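Local coordinates for hypothetical protein APC35681 (Geobacillus stearothermophilus, PDB 1RFZ), which is of unknown function but belongs to the phosphatidylglycerophosphatase A family and may therefore have phosphatidylglycerophosphatase activity, at residues Arg18-Arg23 / Asn65-Gly70; Gln131-Lys136 / Lys140-Leu145; Val25-Ile30 / Glu52-Val57. All coordinates share one frame; numbering follows the deposited sequence.

Contact 1: residues Arg18-Arg23 / Asn65-Gly70; sequences RWLEER and NAILTG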
loop_
_atom_site.group_PDB
_atom_site.type_symbol
_atom_site.label_atom_id
_atom_site.label_comp_id
_atom_site.label_asym_id
_atom_site.label_seq_id
_atom_site.Cartn_x
_atom_site.Cartn_y
_atom_site.Cartn_z
ATOM N N ARG A 18 -23.093 2.338 14.703
ATOM C CA ARG A 18 -23.488 3.069 15.896
ATOM C C ARG A 18 -22.381 4.039 16.323
ATOM O O ARG A 18 -22.624 5.235 16.468
ATOM C CB ARG A 18 -23.813 2.086 17.025
ATOM C CG ARG A 18 -24.643 2.673 18.158
ATOM C CD ARG A 18 -24.879 1.625 19.219
ATOM N NE ARG A 18 -23.618 1.010 19.626
ATOM C CZ ARG A 18 -23.512 0.026 20.514
ATOM N NH1 ARG A 18 -24.600 -0.467 21.099
ATOM N NH2 ARG A 18 -22.314 -0.465 20.818
ATOM N N TRP A 19 -21.168 3.525 16.517
ATOM C CA TRP A 19 -20.046 4.367 16.908
ATOM C C TRP A 19 -19.966 5.595 16.005
ATOM O O TRP A 19 -19.826 6.721 16.499
ATOM C CB TRP A 19 -18.733 3.585 16.829
ATOM C CG TRP A 19 -18.564 2.549 17.916
ATOM C CD1 TRP A 19 -19.558 1.933 18.608
ATOM C CD2 TRP A 19 -17.336 1.928 18.343
ATOM N NE1 TRP A 19 -19.035 0.963 19.428
ATOM C CE2 TRP A 19 -17.676 0.936 19.283
ATOM C CE3 TRP A 19 -15.987 2.112 18.017
ATOM C CZ2 TRP A 19 -16.717 0.125 19.902
ATOM C CZ3 TRP A 19 -15.029 1.302 18.638
ATOM C CH2 TRP A 19 -15.404 0.321 19.569
ATOM N N LEU A 20 -20.056 5.386 14.689
ATOM C CA LEU A 20 -19.996 6.505 13.737
ATOM C C LEU A 20 -21.022 7.573 14.091
ATOM O O LEU A 20 -20.721 8.763 14.069
ATOM C CB LEU A 20 -20.242 6.030 12.293
ATOM C CG LEU A 20 -19.131 5.261 11.563
ATOM C CD1 LEU A 20 -19.476 5.129 10.086
ATOM C CD2 LEU A 20 -17.823 6.007 11.715
ATOM N N GLU A 21 -22.238 7.128 14.406
ATOM C CA GLU A 21 -23.331 8.015 14.790
ATOM C C GLU A 21 -22.989 8.673 16.122
ATOM O O GLU A 21 -23.300 9.843 16.335
ATOM C CB GLU A 21 -24.630 7.218 14.934
ATOM C CG GLU A 21 -25.820 8.029 15.442
ATOM C CD GLU A 21 -26.634 8.665 14.323
ATOM O OE1 GLU A 21 -27.176 7.907 13.483
ATOM O OE2 GLU A 21 -26.739 9.919 14.286
ATOM N N GLU A 22 -22.340 7.907 17.002
ATOM C CA GLU A 22 -21.929 8.374 18.331
ATOM C C GLU A 22 -20.742 9.330 18.334
ATOM O O GLU A 22 -20.376 9.853 19.385
ATOM C CB GLU A 22 -21.598 7.189 19.234
ATOM C CG GLU A 22 -22.804 6.447 19.755
ATOM C CD GLU A 22 -22.420 5.176 20.481
ATOM O OE1 GLU A 22 -21.506 5.233 21.333
ATOM O OE2 GLU A 22 -23.034 4.120 20.205
ATOM N N ARG A 23 -20.128 9.538 17.168
ATOM C CA ARG A 23 -19.004 10.461 17.038
ATOM C C ARG A 23 -19.451 11.625 16.149
ATOM O O ARG A 23 -18.685 12.559 15.881
ATOM C CB ARG A 23 -17.794 9.756 16.434
ATOM C CG ARG A 23 -17.368 8.520 17.198
ATOM C CD ARG A 23 -17.017 8.845 18.635
ATOM N NE ARG A 23 -15.690 9.435 18.774
ATOM C CZ ARG A 23 -15.159 9.815 19.935
ATOM N NH1 ARG A 23 -15.849 9.669 21.061
ATOM N NH2 ARG A 23 -13.936 10.333 19.973
ATOM N N ASN A 65 -13.152 -3.213 10.778
ATOM C CA ASN A 65 -11.918 -3.383 11.517
ATOM C C ASN A 65 -11.204 -2.048 11.617
ATOM O O ASN A 65 -10.579 -1.731 12.642
ATOM C CB ASN A 65 -11.018 -4.410 10.821
ATOM C CG ASN A 65 -11.436 -5.829 11.111
ATOM O OD1 ASN A 65 -12.298 -6.064 11.956
ATOM N ND2 ASN A 65 -10.820 -6.789 10.431
ATOM N N ALA A 66 -11.307 -1.260 10.549
ATOM C CA ALA A 66 -10.669 0.044 10.509
ATOM C C ALA A 66 -11.473 1.018 11.352
ATOM O O ALA A 66 -10.942 1.628 12.272
ATOM C CB ALA A 66 -10.575 0.533 9.078
ATOM N N ILE A 67 -12.760 1.146 11.045
ATOM C CA ILE A 67 -13.621 2.057 11.774
ATOM C C ILE A 67 -13.588 1.817 13.276
ATOM O O ILE A 67 -13.586 2.773 14.044
ATOM C CB ILE A 67 -15.096 1.957 11.322
ATOM C CG1 ILE A 67 -15.217 2.257 9.836
ATOM C CG2 ILE A 67 -15.966 2.936 12.137
ATOM C CD1 ILE A 67 -16.651 2.367 9.395
ATOM N N LEU A 68 -13.578 0.560 13.709
ATOM C CA LEU A 68 -13.557 0.302 15.150
ATOM C C LEU A 68 -12.267 0.795 15.788
ATOM O O LEU A 68 -12.306 1.670 16.657
ATOM C CB LEU A 68 -13.771 -1.190 15.469
ATOM C CG LEU A 68 -15.167 -1.770 15.172
ATOM C CD1 LEU A 68 -15.341 -3.068 15.926
ATOM C CD2 LEU A 68 -16.259 -0.796 15.587
ATOM N N THR A 69 -11.134 0.245 15.349
ATOM C CA THR A 69 -9.824 0.643 15.875
ATOM C C THR A 69 -9.650 2.176 15.865
ATOM O O THR A 69 -9.155 2.781 16.824
ATOM C CB THR A 69 -8.684 0.041 15.042
ATOM O OG1 THR A 69 -8.851 -1.380 14.938
ATOM C CG2 THR A 69 -7.351 0.341 15.699
ATOM N N GLY A 70 -10.064 2.796 14.764
ATOM C CA GLY A 70 -9.957 4.235 14.644
ATOM C C GLY A 70 -10.672 4.963 15.762
ATOM O O GLY A 70 -10.048 5.676 16.532
#

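Contact 2: residues Gln131-Lys136 / Lys140-Leu145; sequences QYLNDK and KCNTFL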
loop_
_atom_site.group_PDB
_atom_site.type_symbol
_atom_site.label_atom_id
_atom_site.label_comp_id
_atom_site.label_asym_id
_atom_site.label_seq_id
_atom_site.Cartn_x
_atom_site.Cartn_y
_atom_site.Cartn_z
ATOM N N GLN A 131 -15.337 19.116 8.082
ATOM C CA GLN A 131 -15.200 20.444 8.658
ATOM C C GLN A 131 -15.335 20.342 10.176
ATOM O O GLN A 131 -14.501 20.848 10.927
ATOM C CB GLN A 131 -16.293 21.357 8.112
ATOM C CG GLN A 131 -16.321 22.727 8.755
ATOM C CD GLN A 131 -15.106 23.558 8.400
ATOM O OE1 GLN A 131 -14.909 24.651 8.937
ATOM N NE2 GLN A 131 -14.286 23.050 7.481
ATOM N N TYR A 132 -16.396 19.677 10.618
ATOM C CA TYR A 132 -16.648 19.504 12.036
ATOM C C TYR A 132 -15.630 18.612 12.729
ATOM O O TYR A 132 -15.217 18.899 13.852
ATOM C CB TYR A 132 -18.050 18.927 12.260
ATOM C CG TYR A 132 -18.224 18.257 13.609
ATOM C CD1 TYR A 132 -18.043 18.967 14.794
ATOM C CD2 TYR A 132 -18.530 16.901 13.697
ATOM C CE1 TYR A 132 -18.157 18.342 16.031
ATOM C CE2 TYR A 132 -18.648 16.266 14.928
ATOM C CZ TYR A 132 -18.457 16.990 16.090
ATOM O OH TYR A 132 -18.556 16.360 17.310
ATOM N N LEU A 133 -15.222 17.530 12.073
ATOM C CA LEU A 133 -14.282 16.609 12.696
ATOM C C LEU A 133 -12.875 17.155 12.811
ATOM O O LEU A 133 -12.130 16.778 13.718
ATOM C CB LEU A 133 -14.243 15.281 11.942
ATOM C CG LEU A 133 -15.480 14.395 11.999
ATOM C CD1 LEU A 133 -16.587 15.010 11.164
ATOM C CD2 LEU A 133 -15.130 13.022 11.470
ATOM N N ASN A 134 -12.492 18.039 11.901
ATOM C CA ASN A 134 -11.147 18.572 11.983
ATOM C C ASN A 134 -11.097 19.778 12.913
ATOM O O ASN A 134 -10.019 20.184 13.352
ATOM C CB ASN A 134 -10.622 18.949 10.601
ATOM C CG ASN A 134 -9.115 18.849 10.519
ATOM O OD1 ASN A 134 -8.575 17.975 9.839
ATOM N ND2 ASN A 134 -8.424 19.731 11.234
ATOM N N ASP A 135 -12.268 20.338 13.213
ATOM C CA ASP A 135 -12.365 21.490 14.107
ATOM C C ASP A 135 -11.855 21.074 15.494
ATOM O O ASP A 135 -12.431 20.194 16.142
ATOM C CB ASP A 135 -13.817 21.962 14.203
ATOM C CG ASP A 135 -13.944 23.471 14.149
ATOM O OD1 ASP A 135 -13.605 24.060 13.099
ATOM O OD2 ASP A 135 -14.384 24.068 15.153
ATOM N N LYS A 136 -10.779 21.712 15.947
ATOM C CA LYS A 136 -10.177 21.376 17.231
ATOM C C LYS A 136 -10.801 22.082 18.420
ATOM O O LYS A 136 -10.449 21.803 19.571
ATOM C CB LYS A 136 -8.673 21.650 17.180
ATOM C CG LYS A 136 -7.933 20.696 16.249
ATOM C CD LYS A 136 -6.456 21.007 16.169
ATOM C CE LYS A 136 -5.755 20.026 15.251
ATOM N NZ LYS A 136 -4.366 20.471 14.951
ATOM N N LYS A 140 -13.826 17.706 21.028
ATOM C CA LYS A 140 -13.763 16.295 20.659
ATOM C C LYS A 140 -12.524 15.972 19.811
ATOM O O LYS A 140 -12.165 16.736 18.917
ATOM C CB LYS A 140 -15.026 15.898 19.887
ATOM C CG LYS A 140 -16.215 15.483 20.740
ATOM C CD LYS A 140 -17.330 14.963 19.831
ATOM C CE LYS A 140 -18.510 14.350 20.591
ATOM N NZ LYS A 140 -19.574 13.865 19.646
ATOM N N CYS A 141 -11.888 14.836 20.105
ATOM C CA CYS A 141 -10.698 14.369 19.382
ATOM C C CYS A 141 -11.093 13.474 18.204
ATOM O O CYS A 141 -11.625 12.376 18.397
ATOM C CB CYS A 141 -9.784 13.582 20.321
ATOM S SG CYS A 141 -8.395 12.795 19.481
ATOM N N ASN A 142 -10.816 13.944 16.988
ATOM C CA ASN A 142 -11.160 13.212 15.775
ATOM C C ASN A 142 -9.952 12.888 14.898
ATOM O O ASN A 142 -10.054 12.859 13.672
ATOM C CB ASN A 142 -12.186 14.013 14.972
ATOM C CG ASN A 142 -13.464 14.265 15.752
ATOM O OD1 ASN A 142 -14.093 13.332 16.247
ATOM N ND2 ASN A 142 -13.859 15.531 15.857
ATOM N N THR A 143 -8.815 12.632 15.534
ATOM C CA THR A 143 -7.584 12.307 14.824
ATOM C C THR A 143 -7.777 11.279 13.705
ATOM O O THR A 143 -7.443 11.533 12.545
ATOM C CB THR A 143 -6.514 11.776 15.803
ATOM O OG1 THR A 143 -6.032 12.859 16.606
ATOM C CG2 THR A 143 -5.350 11.139 15.050
ATOM N N PHE A 144 -8.309 10.116 14.055
ATOM C CA PHE A 144 -8.523 9.071 13.075
ATOM C C PHE A 144 -9.785 9.222 12.253
ATOM O O PHE A 144 -9.748 9.123 11.023
ATOM C CB PHE A 144 -8.578 7.719 13.754
ATOM C CG PHE A 144 -7.282 7.281 14.326
ATOM C CD1 PHE A 144 -6.893 7.699 15.596
ATOM C CD2 PHE A 144 -6.472 6.391 13.624
ATOM C CE1 PHE A 144 -5.702 7.220 16.172
ATOM C CE2 PHE A 144 -5.285 5.905 14.180
ATOM C CZ PHE A 144 -4.893 6.315 15.460
ATOM N N LEU A 145 -10.899 9.457 12.939
ATOM C CA LEU A 145 -12.187 9.554 12.274
ATOM C C LEU A 145 -12.333 10.463 11.057
ATOM O O LEU A 145 -12.937 10.051 10.065
ATOM C CB LEU A 145 -13.297 9.895 13.274
ATOM C CG LEU A 145 -14.670 9.749 12.586
ATOM C CD1 LEU A 145 -14.857 8.289 12.153
ATOM C CD2 LEU A 145 -15.804 10.197 13.503
#

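Contact 3: residues Val25-Ile30 / Glu52-Val57; sequences VTVEKI and ENVNRV. With SO4 (sulfate ion), chain E.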
loop_
_atom_site.group_PDB
_atom_site.type_symbol
_atom_site.label_atom_id
_atom_site.label_comp_id
_atom_site.label_asym_id
_atom_site.label_seq_id
_atom_site.Cartn_x
_atom_site.Cartn_y
_atom_site.Cartn_z
ATOM N N VAL A 25 -20.894 11.182 12.951
ATOM C CA VAL A 25 -20.991 10.850 11.537
ATOM C C VAL A 25 -22.194 10.005 11.116
ATOM O O VAL A 25 -22.494 8.960 11.689
ATOM C CB VAL A 25 -19.686 10.183 11.042
ATOM C CG1 VAL A 25 -19.705 10.090 9.524
ATOM C CG2 VAL A 25 -18.456 10.991 11.539
ATOM N N THR A 26 -22.867 10.499 10.087
ATOM C CA THR A 26 -24.051 9.885 9.516
ATOM C C THR A 26 -23.727 9.321 8.157
ATOM O O THR A 26 -23.099 10.000 7.353
ATOM C CB THR A 26 -25.136 10.940 9.298
ATOM O OG1 THR A 26 -25.715 11.285 10.555
ATOM C CG2 THR A 26 -26.204 10.435 8.359
ATOM N N VAL A 27 -24.163 8.098 7.883
ATOM C CA VAL A 27 -23.939 7.503 6.567
ATOM C C VAL A 27 -24.276 8.526 5.486
ATOM O O VAL A 27 -23.647 8.559 4.435
ATOM C CB VAL A 27 -24.836 6.256 6.359
ATOM C CG1 VAL A 27 -25.230 6.108 4.875
ATOM C CG2 VAL A 27 -24.115 5.008 6.850
ATOM N N GLU A 28 -25.269 9.361 5.771
ATOM C CA GLU A 28 -25.737 10.394 4.848
ATOM C C GLU A 28 -24.764 11.550 4.609
ATOM O O GLU A 28 -24.626 12.034 3.490
ATOM C CB GLU A 28 -27.073 10.959 5.351
ATOM C CG GLU A 28 -27.627 12.120 4.547
ATOM C CD GLU A 28 -28.894 11.754 3.794
ATOM O OE1 GLU A 28 -29.905 11.416 4.449
ATOM O OE2 GLU A 28 -28.875 11.797 2.546
ATOM N N LYS A 29 -24.118 12.020 5.666
ATOM C CA LYS A 29 -23.182 13.127 5.518
ATOM C C LYS A 29 -21.922 12.649 4.789
ATOM O O LYS A 29 -21.212 13.444 4.152
ATOM C CB LYS A 29 -22.856 13.739 6.885
ATOM C CG LYS A 29 -24.021 14.568 7.441
ATOM C CD LYS A 29 -23.712 15.234 8.776
ATOM C CE LYS A 29 -23.612 14.228 9.910
ATOM N NZ LYS A 29 -23.509 14.923 11.229
ATOM N N ILE A 30 -21.666 11.341 4.876
ATOM C CA ILE A 30 -20.548 10.711 4.188
ATOM C C ILE A 30 -20.967 10.670 2.720
ATOM O O ILE A 30 -20.203 11.047 1.827
ATOM C CB ILE A 30 -20.330 9.279 4.663
ATOM C CG1 ILE A 30 -20.061 9.259 6.164
ATOM C CG2 ILE A 30 -19.135 8.670 3.926
ATOM C CD1 ILE A 30 -19.607 7.886 6.663
ATOM N N GLU A 52 -26.113 4.205 -1.048
ATOM C CA GLU A 52 -25.982 2.789 -1.350
ATOM C C GLU A 52 -24.510 2.396 -1.243
ATOM O O GLU A 52 -24.141 1.492 -0.482
ATOM C CB GLU A 52 -26.505 2.505 -2.766
ATOM C CG GLU A 52 -27.508 1.374 -2.826
ATOM C CD GLU A 52 -26.987 0.094 -2.180
ATOM O OE1 GLU A 52 -26.110 -0.572 -2.779
ATOM O OE2 GLU A 52 -27.455 -0.238 -1.064
ATOM N N ASN A 53 -23.682 3.100 -2.017
ATOM C CA ASN A 53 -22.243 2.887 -2.054
ATOM C C ASN A 53 -21.622 3.039 -0.659
ATOM O O ASN A 53 -20.899 2.150 -0.188
ATOM C CB ASN A 53 -21.623 3.878 -3.047
ATOM C CG ASN A 53 -21.740 3.402 -4.489
ATOM O OD1 ASN A 53 -21.130 2.392 -4.866
ATOM N ND2 ASN A 53 -22.529 4.117 -5.300
ATOM N N VAL A 54 -21.896 4.159 0.006
ATOM C CA VAL A 54 -21.375 4.342 1.352
ATOM C C VAL A 54 -21.721 3.103 2.218
ATOM O O VAL A 54 -20.877 2.590 2.963
ATOM C CB VAL A 54 -21.950 5.625 1.995
ATOM C CG1 VAL A 54 -21.248 5.914 3.322
ATOM C CG2 VAL A 54 -21.761 6.786 1.053
ATOM N N ASN A 55 -22.952 2.609 2.103
ATOM C CA ASN A 55 -23.352 1.442 2.874
ATOM C C ASN A 55 -22.532 0.249 2.434
ATOM O O ASN A 55 -22.147 -0.607 3.241
ATOM C CB ASN A 55 -24.834 1.138 2.667
ATOM C CG ASN A 55 -25.742 2.135 3.367
ATOM O OD1 ASN A 55 -25.545 2.460 4.539
ATOM N ND2 ASN A 55 -26.756 2.612 2.655
ATOM N N ARG A 56 -22.254 0.202 1.139
ATOM C CA ARG A 56 -21.493 -0.899 0.576
ATOM C C ARG A 56 -20.109 -1.029 1.193
ATOM O O ARG A 56 -19.693 -2.123 1.570
ATOM C CB ARG A 56 -21.378 -0.734 -0.931
ATOM C CG ARG A 56 -21.487 -2.045 -1.635
ATOM C CD ARG A 56 -22.807 -2.686 -1.306
ATOM N NE ARG A 56 -22.807 -4.094 -1.665
ATOM C CZ ARG A 56 -23.850 -4.898 -1.511
ATOM N NH1 ARG A 56 -24.982 -4.420 -1.006
ATOM N NH2 ARG A 56 -23.758 -6.176 -1.861
ATOM N N VAL A 57 -19.395 0.089 1.285
ATOM C CA VAL A 57 -18.065 0.098 1.874
ATOM C C VAL A 57 -18.105 -0.309 3.359
ATOM O O VAL A 57 -17.264 -1.085 3.839
ATOM C CB VAL A 57 -17.437 1.504 1.748
ATOM C CG1 VAL A 57 -16.233 1.650 2.678
ATOM C CG2 VAL A 57 -17.017 1.738 0.327
HETATM S S SO4 E . -19.710 -4.966 -3.738
HETATM O O1 SO4 E . -18.854 -4.840 -4.945
HETATM O O2 SO4 E . -21.064 -4.457 -4.059
HETATM O O3 SO4 E . -19.132 -4.218 -2.596
HETATM O O4 SO4 E . -19.816 -6.386 -3.328
#

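Contact 1: residues Arg18-Arg23 / Asn65-Gly70
In the all-helical fold of this PgpA-family protein, W19 and L20 at the C-terminal end of helix 13-22 pack against I67 and L68 in the middle of helix 61-76, a buried helix-helix contact that is wholly apolar in its side chains. Between the two segments the nearest CA atoms are those of W19 and L68, 7.9 Å apart. L68 sends one branch over the W19 indole: CD2 stands 3.9 Å from the centroid of the six-membered ring and only 14° off the ring normal, a CH-pi contact shifted slightly toward the rim. With CG of W19 beside its own backbone N (chi1 -72°), the benzo side of the indole reaches across to helix 61-76, and CZ3 also comes to 3.4 Å from the carbonyl O of L68. The leucine thus meets the tryptophan with both its side chain and its backbone. A serine in place of W19 would probably leave L68 CD2 without the aromatic face it rests on and open a gap between the helices. Next to W19 in the chain, L20 meets I67 through methyls, their side chains crossing at about a right angle, and I71 of helix 61-76 also packs on W19 and L20. Beyond, L145 packs on L20 and I152 on I67, joining helix 145-163 to the pair. The subunit interface lies close by: E84 of the second subunit packs on W19 and L86 of that subunit on L68, while T69 OG1, bonded to N65 O one turn back, also pairs with Y97 OH of the second subunit. Within the pair L20 and I67, the closest approach is 3.6 Å, from L20 CD2 to I67 CG2.

Contact 2: residues Gln131-Lys136 / Lys140-Leu145
The backbone turns back on itself after helix 129-134, bringing L133 CA and N142 CA to 5.5 Å of each other as the chain loops round toward helix 145-163. This helix-loop-helix connection in the all-helical fold is closed by an asparagine side chain. An N-H of N142 ND2 is donated to the carbonyl O of L133, in the last turn of the helix, at 3.0 Å with an N-H...O angle of 144°. The oxygen lies close to the amide plane of N142, but the approach to the carbonyl is strongly bent, with a C=O...N angle of 108° and the donor tilted somewhat from the carbonyl plane. With its CG beside the backbone N (chi1 -60°), N142 lays its CB and amide against the L133 backbone, so one residue supplies both the polar link and some of the packing.

Deeper in, L133 and L145 cross obliquely, and L133 CD2 fits against the branch point of L145; D146 and V149 of helix 145-163 also touch L133. Around the loop, D74 OD2 of helix 61-76 accepts a hydrogen bond from the backbone N of L145, and E78 OE1, just beyond that helix, accepts one from the backbone N of C141. On the outer side, the extended K140 chain crosses the Y132 side chain at a slant, its aliphatic CD 3.1 Å from Y132 OH.

Contact 3: residues Val25-Ile30 / Glu52-Val57
V54 and I30 make the closest approach between segments 25-30 and 52-57, with V54 CG1 lying 3.5 Å from I30 CG2. A chi1 of -172° swings V54 CG1 away from the backbone N and toward helix 27-38, where this methyl also nears the I30 CB and sits 3.7 Å from the carbonyl O of V27. The V27 side chain meets V54 more loosely, CG1 to CG1 at 4.3 Å. Its two methyls straddle the N55 side-chain oxygen instead: V27 CG1 and CG2 are each 3.7 Å from N55 OD1, the two side chains crossing at about a right angle. That oxygen is not left to apolar neighbours, because R17 NH2 of helix 13-22 donates a hydrogen bond to it, and V27 also packs on R17.

The contact is plain helix-helix packing within the all-helical PgpA-family fold, joining the first turn of helix 27-38 to the C-terminal half of helix 47-58. I51 and I58, a turn to either side along helix 47-58, extend the surface met by V27, and I129 of helix 129-134 lies against I30.

Helix 47-58 turns R56 to a sulfate ion, probably picked up from the crystallisation liquor. The arginine chain bends at chi2 (59°), bringing NE to 3.0 Å from sulfate O2 with an N-H...O angle of 134°. R159 NH2 of helix 145-163 bonds the same ion, and the neighbouring N53 OD1 receives R159 NH1.

How the contacts relate
Contact 3 is nested in the chain between the two segments of contact 1, and contact 2 follows later. The centres of contacts 1 and 2, like those of contacts 1 and 3, lie about 13 Å apart; the centres of contacts 2 and 3 are about 18 Å apart. L145 is shared ground: its CD1 lies 3.8 Å from L20 CD2 of contact 1, and its CD2 lies 3.4 Å from V25 CG2 of contact 3. V25 CG2 also reaches L133 CD2 of contact 2, at 3.9 Å. Between helices 13-22 and 27-38, V25 N and L20 O, 2.7 Å apart, probably form a hydrogen bond. The sulfate belongs to contact 3 alone among the three, through R56 of its second segment.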